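Local atomic coordinates of aspartate aminotransferase, cytoplasmic (Schizosaccharomyces pombe 972h-, PDB entry 6JPK), a protein that catalyses the pyridoxal 5'-phosphate-dependent exchange of an amino group between L-aspartate and 2-oxoglutarate, giving oxaloacetate and L-glutamate, and is a homodimer. Residues Met35-Tyr40 / Arg383-Gly388; Arg41-Lys46 / Gly388-Asn393; Ala187-Pro192 / Ile220-Phe225; Thr193-Thr198 / Thr351-Met356. The protein carries 1 engineered substitution. All coordinates share one frame; numbering follows the deposited sequence.

In the fold
The four contacts form a continuous series. Contacts 1 and 2, centres about 10 Å apart, use consecutive segments on both sides, share Gly-388 and so cross along the chain; they tie the loop after strand 33-34 to strand 383-385 and the loop leading into helix 394-407. Contacts 3 and 4, centres about 9 Å apart, also cross and share the loop that follows strand 182-186 of the eight-stranded mixed sheet. Both are nested in the excursion that contacts 1 and 2 close. Met-356 of contact 4 touches contact 1, whereas contact 2 lies at the surface, about 21 and 20 Å from contacts 3 and 4 between centres. Gly-38, Asn-191 and Arg-383 lie close together here, consistent with a shared L-aspartate site.

Contact 1 (Met35-Tyr40 / Arg383-Gly388); sequences MSVGAY and RISMAG
Ser-385 joins the loop 35-40 twice, once through its backbone and once through its hydroxyl. Its N donates to Met-35 O at 2.8 Å in a nearly straight bond. With OG anti to its own backbone N (chi1 168°), the hydroxyl reaches the loop and donates to Val-37 O at 2.7 Å, nearly along the C=O axis. The same OG accepts from Ala-387 N at 3.3 Å, closing an ST turn, so one oxygen is donor and acceptor at once. In Arg-383, which like Gly-38 binds L-aspartate by similarity, the bend at chi3 (65°) brings the guanidinium in toward Ser-36, where waters link it to the loop. One water accepts from NH2 and donates to both Met-35 O and Arg-383 O; a second accepts from NH1 and donates to Ser-36 O. The hydroxyl of Ser-36 turns instead to Asn-34. Apolar contact adds to this polar network where Met-35 CE rests on Ile-384 CG2 at 3.5 Å. Ala-39 touches Glu-69 of the second subunit. Strand 383-385 pairs antiparallel with strand 357-359, and Met-386, in the 3-10 turn that follows, points away from the loop and packs against helix 310-340.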
# COMPACT_ATOMS: atom_id res chain seq x y z
N MET A 35 -3.37 18.39 -21.10
CA MET A 35 -4.65 18.53 -20.41
C MET A 35 -5.16 17.20 -19.89
O MET A 35 -6.36 17.02 -19.74
CB MET A 35 -5.67 19.19 -21.32
CG MET A 35 -5.57 20.70 -21.29
SD MET A 35 -5.84 21.35 -22.93
CE MET A 35 -7.60 21.13 -23.09
N SER A 36 -4.26 16.27 -19.60
CA SER A 36 -4.65 14.99 -19.03
C SER A 36 -4.05 14.77 -17.64
O SER A 36 -4.21 13.68 -17.09
CB SER A 36 -4.25 13.85 -19.96
OG SER A 36 -2.84 13.75 -20.02
N VAL A 37 -3.40 15.78 -17.07
CA VAL A 37 -2.70 15.61 -15.79
C VAL A 37 -3.74 15.44 -14.69
O VAL A 37 -4.63 16.28 -14.51
CB VAL A 37 -1.73 16.78 -15.50
CG1 VAL A 37 -0.79 17.02 -16.68
CG2 VAL A 37 -2.46 18.09 -15.14
N GLY A 38 -3.64 14.35 -13.94
CA GLY A 38 -4.65 14.05 -12.95
C GLY A 38 -4.33 14.53 -11.55
O GLY A 38 -4.63 13.84 -10.57
N ALA A 39 -3.71 15.71 -11.44
CA ALA A 39 -3.33 16.27 -10.15
C ALA A 39 -3.37 17.79 -10.25
O ALA A 39 -3.18 18.36 -11.34
CB ALA A 39 -1.93 15.80 -9.74
N TYR A 40 -3.58 18.46 -9.12
CA TYR A 40 -3.70 19.91 -9.14
C TYR A 40 -2.39 20.57 -9.58
O TYR A 40 -1.29 20.11 -9.26
CB TYR A 40 -4.12 20.44 -7.75
CG TYR A 40 -4.26 21.95 -7.74
CD1 TYR A 40 -5.39 22.57 -8.26
CD2 TYR A 40 -3.23 22.76 -7.24
CE1 TYR A 40 -5.51 23.95 -8.28
CE2 TYR A 40 -3.35 24.16 -7.25
CZ TYR A 40 -4.49 24.74 -7.77
OH TYR A 40 -4.64 26.11 -7.80
N ARG A 383 -12.55 14.22 -22.27
CA ARG A 383 -12.22 14.60 -20.90
C ARG A 383 -10.97 15.47 -20.88
O ARG A 383 -9.95 15.11 -21.47
CB ARG A 383 -12.00 13.37 -20.02
CG ARG A 383 -11.74 13.74 -18.55
CD ARG A 383 -10.90 12.71 -17.82
NE ARG A 383 -9.56 12.63 -18.38
CZ ARG A 383 -8.48 12.23 -17.70
NH1 ARG A 383 -8.59 11.88 -16.43
NH2 ARG A 383 -7.30 12.20 -18.30
N ILE A 384 -11.04 16.62 -20.19
CA ILE A 384 -9.86 17.42 -19.91
C ILE A 384 -9.68 17.57 -18.40
O ILE A 384 -10.64 17.52 -17.62
CB ILE A 384 -9.88 18.81 -20.57
CG1 ILE A 384 -11.05 19.65 -20.05
CG2 ILE A 384 -9.91 18.67 -22.10
CD1 ILE A 384 -10.95 21.13 -20.46
N SER A 385 -8.44 17.77 -18.01
CA SER A 385 -8.14 18.20 -16.65
C SER A 385 -8.05 19.72 -16.62
O SER A 385 -7.24 20.32 -17.34
CB SER A 385 -6.83 17.57 -16.17
OG SER A 385 -6.42 18.20 -14.98
N MET A 386 -8.91 20.34 -15.81
CA MET A 386 -8.87 21.79 -15.70
C MET A 386 -7.57 22.28 -15.07
O MET A 386 -7.21 23.45 -15.25
CB MET A 386 -10.06 22.30 -14.88
CG MET A 386 -11.44 22.03 -15.49
SD MET A 386 -11.69 22.84 -17.09
CE MET A 386 -11.27 24.53 -16.69
N ALA A 387 -6.85 21.41 -14.36
CA ALA A 387 -5.62 21.84 -13.69
C ALA A 387 -4.54 22.22 -14.69
O ALA A 387 -3.66 23.03 -14.36
CB ALA A 387 -5.10 20.75 -12.75
N GLY A 388 -4.59 21.66 -15.90
CA GLY A 388 -3.62 22.01 -16.92
C GLY A 388 -3.81 23.40 -17.49
O GLY A 388 -2.88 23.94 -18.10
O HOH W 1 -7.71 14.23 -20.60
O HOH W 2 -5.58 11.93 -15.69
O HOH W 3 -4.33 18.99 -17.34

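Contact 2 (Arg41-Lys46 / Gly388-Asn393); sequences RDDTGK and GLNNSN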
# COMPACT_ATOMS: atom_id res chain seq x y z
N ARG A 41 -2.53 21.67 -10.31
CA ARG A 41 -1.42 22.53 -10.72
C ARG A 41 -1.81 23.97 -10.46
O ARG A 41 -2.99 24.32 -10.54
CB ARG A 41 -1.08 22.34 -12.23
CG ARG A 41 -0.67 20.90 -12.62
CD ARG A 41 0.68 20.60 -11.97
NE ARG A 41 1.26 19.32 -12.35
CZ ARG A 41 1.22 18.22 -11.60
NH1 ARG A 41 0.61 18.22 -10.42
NH2 ARG A 41 1.80 17.12 -12.04
N ASP A 42 -0.83 24.81 -10.15
CA ASP A 42 -1.12 26.21 -9.88
C ASP A 42 -1.17 27.00 -11.20
O ASP A 42 -1.14 26.42 -12.29
CB ASP A 42 -0.10 26.78 -8.88
CG ASP A 42 1.32 26.86 -9.44
OD1 ASP A 42 1.53 26.79 -10.68
OD2 ASP A 42 2.26 27.00 -8.63
N ASP A 43 -1.24 28.33 -11.12
CA ASP A 43 -1.38 29.15 -12.32
C ASP A 43 -0.13 29.17 -13.19
O ASP A 43 -0.19 29.67 -14.32
CB ASP A 43 -1.74 30.59 -11.94
CG ASP A 43 -2.18 31.44 -13.15
OD1 ASP A 43 -3.07 31.01 -13.93
OD2 ASP A 43 -1.63 32.55 -13.31
N THR A 44 1.00 28.65 -12.72
CA THR A 44 2.18 28.51 -13.57
C THR A 44 2.31 27.10 -14.14
O THR A 44 3.28 26.83 -14.85
CB THR A 44 3.45 28.85 -12.79
OG1 THR A 44 3.76 27.78 -11.88
CG2 THR A 44 3.28 30.16 -12.02
N GLY A 45 1.36 26.21 -13.85
CA GLY A 45 1.43 24.85 -14.34
C GLY A 45 2.29 23.91 -13.52
O GLY A 45 2.67 22.85 -14.02
N LYS A 46 2.60 24.26 -12.25
CA LYS A 46 3.51 23.47 -11.42
C LYS A 46 2.76 22.79 -10.29
O LYS A 46 1.74 23.30 -9.81
CB LYS A 46 4.61 24.33 -10.77
CG LYS A 46 5.69 24.81 -11.71
CD LYS A 46 6.48 23.66 -12.35
CE LYS A 46 7.42 22.96 -11.36
NZ LYS A 46 8.53 23.81 -10.88
N GLY A 388 -4.59 21.66 -15.90
CA GLY A 388 -3.62 22.01 -16.92
C GLY A 388 -3.81 23.40 -17.49
O GLY A 388 -2.88 23.94 -18.10
N LEU A 389 -5.00 23.98 -17.30
CA LEU A 389 -5.32 25.30 -17.82
C LEU A 389 -4.87 26.37 -16.83
O LEU A 389 -5.03 26.23 -15.61
CB LEU A 389 -6.82 25.43 -18.07
CG LEU A 389 -7.37 25.22 -19.49
CD1 LEU A 389 -6.87 23.93 -20.07
CD2 LEU A 389 -8.88 25.22 -19.47
N ASN A 390 -4.29 27.45 -17.37
CA ASN A 390 -3.92 28.61 -16.58
C ASN A 390 -3.91 29.83 -17.49
O ASN A 390 -4.23 29.75 -18.69
CB ASN A 390 -2.57 28.40 -15.89
CG ASN A 390 -1.44 28.10 -16.87
OD1 ASN A 390 -1.09 28.94 -17.70
ND2 ASN A 390 -0.87 26.90 -16.77
N ASN A 391 -3.52 30.97 -16.92
CA ASN A 391 -3.55 32.24 -17.64
C ASN A 391 -2.67 32.24 -18.89
O ASN A 391 -2.93 33.00 -19.83
CB ASN A 391 -3.10 33.38 -16.73
CG ASN A 391 -4.25 33.99 -15.98
OD1 ASN A 391 -5.20 34.46 -16.59
ND2 ASN A 391 -4.17 33.97 -14.65
N SER A 392 -1.62 31.43 -18.92
CA SER A 392 -0.74 31.45 -20.08
C SER A 392 -1.28 30.64 -21.27
O SER A 392 -0.76 30.81 -22.38
CB SER A 392 0.65 30.93 -19.69
OG SER A 392 0.67 29.51 -19.59
N ASN A 393 -2.28 29.78 -21.07
CA ASN A 393 -2.73 28.91 -22.16
C ASN A 393 -4.24 28.83 -22.38
O ASN A 393 -4.66 28.20 -23.35
CB ASN A 393 -2.17 27.48 -21.97
CG ASN A 393 -2.66 26.81 -20.69
OD1 ASN A 393 -3.75 27.09 -20.16
ND2 ASN A 393 -1.85 25.88 -20.18
O HOH W 4 -1.81 24.86 -14.71
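Asp-43 and Asn-391 meet through a carboxylate and an amide whose planes stand 87° apart. The Asp-43 CG lies anti to its backbone N (chi1 -169°), and this carries the carboxylate to the other loop. There OD1 accepts from Asn-391 N at 3.0 Å, while OD2 accepts from Asn-391 ND2 at 3.2 Å in an almost straight bond lying in the amide plane. The densest packing is beside this pair, at buried Asn-390: its CB is pressed to within 3.1 Å of Asp-43 O and also faces Asp-43 OD1. Each loop is shaped by an Asx turn. Asp-42 OD1 gathers Thr-44 N, Thr-44 OG1 and Lys-46 N around a type I turn that ends at Gly-45; Asn-390 OD1 takes Ser-392 N and Ser-392 OG just ahead of helix 394-407. An alanine in place of Asp-43 would probably leave Asn-391 N without its partner across the contact and set the Asn-391 amide freer to turn, although Asn-391 OD1 is also bound by Arg-333. Between the loops a water bridges Asp-42 O and Asn-390 ND2, with 3.0 Å to each. On the solvent side the fit is looser: Thr-44, within the turn, and Lys-46, just after it, are exposed, as is Asn-391. Arg-41, just before the turn, forms a salt bridge with Glu-69 of the second subunit.

Contact 3 (Ala187-Pro192 / Ile220-Phe225); sequences ACAHNP and IAYQGF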
# COMPACT_ATOMS: atom_id res chain seq x y z
N ALA A 187 -19.44 10.84 -4.51
CA ALA A 187 -20.05 11.75 -3.54
C ALA A 187 -20.14 13.18 -4.09
O ALA A 187 -21.12 13.87 -3.82
CB ALA A 187 -19.26 11.75 -2.24
N CYS A 188 -19.12 13.64 -4.81
CA CYS A 188 -19.14 14.94 -5.48
C CYS A 188 -18.00 14.99 -6.49
O CYS A 188 -17.06 14.19 -6.43
CB CYS A 188 -19.01 16.11 -4.50
SG CYS A 188 -17.41 16.22 -3.67
N ALA A 189 -18.09 15.96 -7.40
CA ALA A 189 -17.07 16.13 -8.44
C ALA A 189 -16.84 14.81 -9.17
O ALA A 189 -15.78 14.17 -9.07
CB ALA A 189 -15.77 16.67 -7.86
N HIS A 190 -17.88 14.41 -9.88
CA HIS A 190 -17.85 13.15 -10.61
C HIS A 190 -16.65 13.09 -11.54
O HIS A 190 -16.37 14.03 -12.28
CB HIS A 190 -19.14 12.96 -11.41
CG HIS A 190 -19.18 11.68 -12.17
ND1 HIS A 190 -18.77 11.59 -13.49
CD2 HIS A 190 -19.56 10.44 -11.81
CE1 HIS A 190 -18.90 10.34 -13.90
NE2 HIS A 190 -19.38 9.62 -12.90
N ASN A 191 -15.94 11.97 -11.48
CA ASN A 191 -14.78 11.71 -12.33
C ASN A 191 -15.19 10.65 -13.33
O ASN A 191 -15.53 9.54 -12.90
CB ASN A 191 -13.60 11.24 -11.47
CG ASN A 191 -12.36 10.88 -12.28
OD1 ASN A 191 -12.34 10.99 -13.50
ND2 ASN A 191 -11.30 10.46 -11.59
N PRO A 192 -15.13 10.88 -14.66
CA PRO A 192 -14.45 11.99 -15.35
C PRO A 192 -15.30 13.17 -15.85
O PRO A 192 -14.71 14.05 -16.45
CB PRO A 192 -13.83 11.27 -16.55
CG PRO A 192 -14.94 10.25 -16.94
CD PRO A 192 -15.55 9.82 -15.61
N ILE A 220 -15.44 9.15 -2.19
CA ILE A 220 -15.30 10.59 -1.94
C ILE A 220 -13.81 10.93 -2.02
O ILE A 220 -13.07 10.88 -1.03
CB ILE A 220 -15.94 11.03 -0.61
CG1 ILE A 220 -15.81 12.55 -0.44
CG2 ILE A 220 -15.40 10.27 0.60
CD1 ILE A 220 -16.90 13.14 0.46
N ALA A 221 -13.36 11.30 -3.21
CA ALA A 221 -11.97 11.64 -3.46
C ALA A 221 -11.71 13.14 -3.51
O ALA A 221 -10.54 13.53 -3.58
CB ALA A 221 -11.52 11.01 -4.79
N TYR A 222 -12.75 13.99 -3.48
CA TYR A 222 -12.52 15.42 -3.69
C TYR A 222 -13.22 16.29 -2.65
O TYR A 222 -13.59 17.43 -2.95
CB TYR A 222 -12.95 15.84 -5.10
CG TYR A 222 -12.37 14.94 -6.17
CD1 TYR A 222 -11.05 15.07 -6.55
CD2 TYR A 222 -13.15 13.95 -6.77
CE1 TYR A 222 -10.50 14.24 -7.51
CE2 TYR A 222 -12.61 13.11 -7.74
CZ TYR A 222 -11.28 13.26 -8.10
OH TYR A 222 -10.73 12.45 -9.05
N GLN A 223 -13.39 15.81 -1.42
CA GLN A 223 -14.09 16.62 -0.42
C GLN A 223 -13.30 17.90 -0.13
O GLN A 223 -12.12 17.85 0.21
CB GLN A 223 -14.31 15.85 0.88
CG GLN A 223 -15.17 16.65 1.87
CD GLN A 223 -15.19 16.09 3.29
OE1 GLN A 223 -14.38 15.24 3.65
NE2 GLN A 223 -16.12 16.59 4.11
N GLY A 224 -13.98 19.05 -0.23
CA GLY A 224 -13.37 20.34 0.02
C GLY A 224 -12.63 20.86 -1.20
O GLY A 224 -12.66 22.06 -1.51
N PHE A 225 -11.95 19.95 -1.90
CA PHE A 225 -11.27 20.31 -3.14
C PHE A 225 -12.25 20.75 -4.23
O PHE A 225 -11.93 21.60 -5.06
CB PHE A 225 -10.44 19.12 -3.62
CG PHE A 225 -9.70 19.35 -4.92
CD1 PHE A 225 -10.29 19.02 -6.13
CD2 PHE A 225 -8.41 19.87 -4.92
CE1 PHE A 225 -9.62 19.22 -7.32
CE2 PHE A 225 -7.73 20.07 -6.10
CZ PHE A 225 -8.33 19.75 -7.31
O HOH W 5 -15.71 13.64 -4.02
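Cys-188 O and Tyr-222 N share a water that donates to the first at 2.8 Å and accepts from the second at 3.0 Å. The bridge links two loops that leave neighbouring parallel strands, 182-186 and 215-220, at the same end of the mixed sheet; helix 199-211 connects these strands in a beta-alpha-beta crossover. Loops at this end of the sheet line the active site in class I aminotransferases, and the Tyr-222 side chain lies about 4 Å from that of Lys-255, the cofactor-attachment residue by similarity. With its CG anti to the carbonyl carbon (chi1 -50°), Tyr-222 extends alongside the first loop. Its CD2 lies 3.9 Å from Ala-189 CB, while Cys-188 O approaches the ring at its edge, near the plane. At the far end Tyr-222 OH receives a weak hydrogen bond from Asn-191 ND2 at 3.3 Å, bent to 120° at the hydrogen, the amide and ring planes being 63° apart. Asn-191, a binding residue for L-aspartate by similarity, precedes a cis peptide bond to Pro-192. Nearer the strands the contact turns apolar, where Ala-187 CB sits 3.8 Å from both Ile-220 CB and Ile-220 CD1.

Contact 4 (Thr193-Thr198 / Thr351-Met356); sequences TGIDPT and TQQIGM
Gln-353 turns its CG anti to the carbonyl carbon (chi1 -65°) and runs extended beyond it (chi2 162°), which brings the flat amide over the Thr-193 carbonyl. Thr-193 O stands over the face of that amide, 3.1 Å from Gln-353 CD. The amide's own polar atoms are satisfied by a neighbouring strand, OE1 by Ser-358 OG and NE2 by Phe-359 O. The backbones are joined where Ile-354 N donates to Gly-194 O at 2.8 Å, and Gln-353 CA adds a CA-H...O contact to the same oxygen. Gly-194 has a positive phi, and a side chain there would run into Gln-353 CB. The approach is shaped by an ST turn: Thr-193 OG1 accepts from Ile-195 N at 3.2 Å and is also bonded to His-190 ND1. In the fold, this sets the loop between strand 182-186 and helix 199-211 against the chain leaving helix 349-352, probably where the large and small domains of the family meet. An alanine in place of Gln-353 would probably leave Ser-358 OG and Phe-359 O without their amide mate and open a gap over the Thr-193 carbonyl. Further along, Asp-196 crosses Ile-354 at about a right angle, OD2 reaching Ile-354 CG2 at 3.4 Å, while its two carboxylate oxygens take the N-H groups of Ala-189 and His-190. A water accepts from Asp-196 N and donates to Gln-352 O at 2.9 Å, beside Ile-195 CD1, which lies 3.8 Å from Gln-352 O.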
# COMPACT_ATOMS: atom_id res chain seq x y z
N THR A 193 -16.62 13.19 -15.63
CA THR A 193 -17.44 14.18 -16.34
C THR A 193 -17.48 15.53 -15.64
O THR A 193 -17.69 16.55 -16.30
CB THR A 193 -18.89 13.70 -16.50
OG1 THR A 193 -19.54 13.68 -15.22
CG2 THR A 193 -18.93 12.33 -17.15
N GLY A 194 -17.34 15.55 -14.31
CA GLY A 194 -17.49 16.76 -13.55
C GLY A 194 -18.91 17.14 -13.19
O GLY A 194 -19.09 18.08 -12.41
N ILE A 195 -19.93 16.47 -13.73
CA ILE A 195 -21.31 16.87 -13.48
C ILE A 195 -21.89 15.95 -12.41
O ILE A 195 -21.78 14.72 -12.51
CB ILE A 195 -22.16 16.87 -14.78
CG1 ILE A 195 -23.52 17.55 -14.54
CG2 ILE A 195 -22.34 15.47 -15.41
CD1 ILE A 195 -23.43 19.03 -14.25
N ASP A 196 -22.47 16.56 -11.35
CA ASP A 196 -23.08 15.94 -10.18
C ASP A 196 -24.60 16.06 -10.21
O ASP A 196 -25.15 17.01 -10.78
CB ASP A 196 -22.58 16.60 -8.89
CG ASP A 196 -21.09 16.46 -8.70
OD1 ASP A 196 -20.50 15.61 -9.41
OD2 ASP A 196 -20.52 17.19 -7.86
N PRO A 197 -25.31 15.12 -9.59
CA PRO A 197 -26.76 15.30 -9.41
C PRO A 197 -27.02 16.51 -8.53
O PRO A 197 -26.24 16.82 -7.63
CB PRO A 197 -27.21 14.00 -8.71
CG PRO A 197 -26.07 13.03 -8.89
CD PRO A 197 -24.82 13.87 -9.00
N THR A 198 -28.14 17.19 -8.79
CA THR A 198 -28.63 18.18 -7.83
C THR A 198 -29.07 17.49 -6.54
O THR A 198 -29.30 16.28 -6.50
CB THR A 198 -29.82 18.95 -8.38
OG1 THR A 198 -30.92 18.05 -8.55
CG2 THR A 198 -29.49 19.57 -9.71
N THR A 351 -19.16 25.41 -16.87
CA THR A 351 -19.23 26.03 -15.54
C THR A 351 -20.25 25.35 -14.62
O THR A 351 -20.23 25.60 -13.41
CB THR A 351 -19.52 27.54 -15.67
OG1 THR A 351 -20.71 27.74 -16.43
CG2 THR A 351 -18.35 28.27 -16.36
N GLN A 352 -21.11 24.46 -15.14
CA GLN A 352 -22.02 23.70 -14.29
C GLN A 352 -21.34 22.48 -13.67
O GLN A 352 -21.76 22.02 -12.60
CB GLN A 352 -23.26 23.27 -15.07
CG GLN A 352 -24.20 24.42 -15.37
CD GLN A 352 -25.18 24.10 -16.48
OE1 GLN A 352 -24.98 23.17 -17.26
NE2 GLN A 352 -26.25 24.88 -16.56
N GLN A 353 -20.30 21.98 -14.32
CA GLN A 353 -19.45 20.94 -13.75
C GLN A 353 -18.57 21.50 -12.63
O GLN A 353 -18.39 22.72 -12.48
CB GLN A 353 -18.58 20.33 -14.85
CG GLN A 353 -19.39 19.58 -15.94
CD GLN A 353 -18.58 19.38 -17.21
OE1 GLN A 353 -17.41 19.77 -17.28
NE2 GLN A 353 -19.18 18.78 -18.23
N ILE A 354 -18.00 20.59 -11.85
CA ILE A 354 -17.20 20.96 -10.68
C ILE A 354 -16.05 19.97 -10.53
O ILE A 354 -16.14 18.82 -10.96
CB ILE A 354 -18.09 21.01 -9.41
CG1 ILE A 354 -17.41 21.78 -8.28
CG2 ILE A 354 -18.44 19.59 -8.95
CD1 ILE A 354 -18.38 22.18 -7.18
N GLY A 355 -14.96 20.43 -9.91
CA GLY A 355 -13.79 19.59 -9.76
C GLY A 355 -12.81 19.79 -10.90
O GLY A 355 -12.99 20.62 -11.79
N MET A 356 -11.76 18.97 -10.90
CA MET A 356 -10.71 19.24 -11.87
C MET A 356 -10.85 18.47 -13.17
O MET A 356 -10.01 18.66 -14.06
CB MET A 356 -9.33 18.99 -11.25
CG MET A 356 -8.94 17.55 -10.99
SD MET A 356 -7.21 17.56 -10.44
CE MET A 356 -6.37 17.57 -12.01
O HOH W 6 -21.74 19.53 -11.05